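Capsid fiber protein (Bacillus phage phi29, PDB 6QYY) forms part of the head fibers of the phage, and its N-terminal base probably attaches the trimeric fiber to the capsid. Local coordinates at residues T37-V42 with T93-A98. Residues are numbered along the deposited sequence; the frame is centred on the assembly and turned at random.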
loop_
_atom_site.group_PDB
_atom_site.type_symbol
_atom_site.label_atom_id
_atom_site.label_comp_id
_atom_site.label_asym_id
_atom_site.label_seq_id
_atom_site.Cartn_x
_atom_site.Cartn_y
_atom_site.Cartn_z
ATOM N N THR A 37 -12.093 13.393 -5.666
ATOM C CA THR A 37 -12.030 11.965 -5.937
ATOM C C THR A 37 -10.718 11.391 -5.415
ATOM O O THR A 37 -9.769 12.121 -5.112
ATOM C CB THR A 37 -12.171 11.665 -7.435
ATOM O OG1 THR A 37 -11.020 12.155 -8.134
ATOM C CG2 THR A 37 -13.411 12.331 -7.994
ATOM N N ILE A 38 -10.677 10.068 -5.300
ATOM C CA ILE A 38 -9.440 9.377 -4.937
ATOM C C ILE A 38 -8.581 9.243 -6.189
ATOM O O ILE A 38 -9.023 8.644 -7.180
ATOM C CB ILE A 38 -9.715 7.997 -4.322
ATOM C CG1 ILE A 38 -10.695 8.096 -3.148
ATOM C CG2 ILE A 38 -8.395 7.327 -3.933
ATOM C CD1 ILE A 38 -10.151 8.825 -1.935
ATOM N N PRO A 39 -7.359 9.765 -6.189
ATOM C CA PRO A 39 -6.513 9.650 -7.375
ATOM C C PRO A 39 -6.043 8.222 -7.582
ATOM O O PRO A 39 -6.011 7.401 -6.660
ATOM C CB PRO A 39 -5.329 10.572 -7.056
ATOM C CG PRO A 39 -5.235 10.536 -5.569
ATOM C CD PRO A 39 -6.679 10.471 -5.090
ATOM N N ASP A 40 -5.679 7.932 -8.828
ATOM C CA ASP A 40 -5.064 6.652 -9.163
ATOM C C ASP A 40 -3.551 6.682 -8.971
ATOM O O ASP A 40 -2.965 5.699 -8.503
ATOM C CB ASP A 40 -5.404 6.264 -10.603
ATOM C CG ASP A 40 -6.891 6.029 -10.807
ATOM O OD1 ASP A 40 -7.533 5.411 -9.915
ATOM O OD2 ASP A 40 -7.431 6.458 -11.854
ATOM N N TYR A 41 -2.908 7.791 -9.318
ATOM C CA TYR A 41 -1.471 7.928 -9.121
ATOM C C TYR A 41 -1.142 9.421 -9.133
ATOM O O TYR A 41 -2.026 10.256 -8.917
ATOM C CB TYR A 41 -0.685 7.106 -10.164
ATOM C CG TYR A 41 0.725 6.770 -9.654
ATOM C CD1 TYR A 41 0.895 6.052 -8.468
ATOM C CD2 TYR A 41 1.862 7.210 -10.323
ATOM C CE1 TYR A 41 2.175 5.773 -7.970
ATOM C CE2 TYR A 41 3.146 6.936 -9.834
ATOM C CZ TYR A 41 3.292 6.220 -8.655
ATOM O OH TYR A 41 4.558 5.943 -8.164
ATOM N N VAL A 42 0.129 9.755 -9.365
ATOM C CA VAL A 42 0.626 11.124 -9.319
ATOM C C VAL A 42 1.648 11.310 -10.437
ATOM O O VAL A 42 2.395 10.390 -10.786
ATOM C CB VAL A 42 1.234 11.462 -7.937
ATOM C CG1 VAL A 42 2.422 10.538 -7.625
ATOM C CG2 VAL A 42 1.641 12.931 -7.853
ATOM N N THR A 93 -13.388 10.865 0.919
ATOM C CA THR A 93 -12.553 11.404 -0.149
ATOM C C THR A 93 -11.104 11.584 0.263
ATOM O O THR A 93 -10.293 12.038 -0.559
ATOM C CB THR A 93 -13.081 12.756 -0.639
ATOM O OG1 THR A 93 -12.912 13.727 0.402
ATOM C CG2 THR A 93 -14.560 12.655 -1.052
ATOM N N VAL A 94 -10.753 11.252 1.504
ATOM C CA VAL A 94 -9.375 11.388 1.953
ATOM C C VAL A 94 -8.517 10.304 1.318
ATOM O O VAL A 94 -8.899 9.127 1.284
ATOM C CB VAL A 94 -9.300 11.316 3.482
ATOM C CG1 VAL A 94 -7.854 11.243 3.926
ATOM C CG2 VAL A 94 -9.984 12.525 4.094
ATOM N N PHE A 95 -7.349 10.690 0.812
ATOM C CA PHE A 95 -6.381 9.722 0.324
ATOM C C PHE A 95 -5.038 9.844 1.022
ATOM O O PHE A 95 -4.145 9.041 0.747
ATOM C CB PHE A 95 -6.181 9.840 -1.205
ATOM C CG PHE A 95 -5.360 11.037 -1.641
ATOM C CD1 PHE A 95 -3.975 10.941 -1.810
ATOM C CD2 PHE A 95 -5.977 12.249 -1.935
ATOM C CE1 PHE A 95 -3.219 12.047 -2.217
ATOM C CE2 PHE A 95 -5.232 13.356 -2.339
ATOM C CZ PHE A 95 -3.846 13.255 -2.480
ATOM N N GLY A 96 -4.875 10.792 1.936
ATOM C CA GLY A 96 -3.594 10.928 2.603
ATOM C C GLY A 96 -3.649 12.052 3.606
ATOM O O GLY A 96 -4.675 12.716 3.770
ATOM N N TYR A 97 -2.522 12.254 4.290
ATOM C CA TYR A 97 -2.415 13.332 5.256
ATOM C C TYR A 97 -1.071 14.022 5.096
ATOM O O TYR A 97 -0.070 13.398 4.727
ATOM C CB TYR A 97 -2.605 12.832 6.711
ATOM C CG TYR A 97 -1.685 11.715 7.143
ATOM C CD1 TYR A 97 -0.422 11.989 7.654
ATOM C CD2 TYR A 97 -2.088 10.383 7.069
ATOM C CE1 TYR A 97 0.425 10.972 8.071
ATOM C CE2 TYR A 97 -1.253 9.354 7.490
ATOM C CZ TYR A 97 0.006 9.657 7.983
ATOM O OH TYR A 97 0.842 8.653 8.384
ATOM N N ALA A 98 -1.060 15.320 5.373
ATOM C CA ALA A 98 0.136 16.118 5.158
ATOM C C ALA A 98 1.099 15.949 6.323
ATOM O O ALA A 98 0.688 15.967 7.483
ATOM C CB ALA A 98 -0.237 17.593 4.998
#
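Thr-93 meets Ile-38 through its backbone: the carbonyl O lies 3.5 Å from Ile-38 CD1, the methyl at the tip of the isoleucine. The oxygen's hydrogen bond comes from Thr-78 OG1; the methyl only packs against it. Thr-93 OG1 turns back to Asp-90 O, so the threonine spends its polarity on its own side of the contact. At Val-94 the apolar side chain points away from 37-42 and is buried against Thr-88 and Asn-76, while the carbonyl O again comes within 3.5 Å of Ile-38 CD1; Arg-114 NH1 donates a hydrogen bond to this oxygen. Isoleucine suits position 38 by the reach of its longer branch: chi1 (-53°) sets CG1 beside the backbone N, and chi2 (-67°) then carries CD1 across to 93-95. The same methyl reaches Phe-95 CB at 4.2 Å. Phe-95 points toward 37-42, with CG set between its own backbone N and carbonyl carbon, and its broad face accepts C-H groups from the compact, puckered ring of Pro-39. Pro-39 CG stands over the middle of that face, 3.9 Å from the centroid of the Phe-95 ring and 9° off the normal, a CH-pi contact; CD, its hydrogens made somewhat acidic by the adjoining nitrogen, is shifted toward one side, 3.7 Å from Phe-95 CD2. Leu-18 and Trp-63 touch both Pro-39 and Phe-95, placing the pair in an apolar junction between the two beta-sheets of the chain. No hydrogen bond joins the segments, and the carbonyls beside Ile-38 need none from 37-42, so the contact depends on fit of shape.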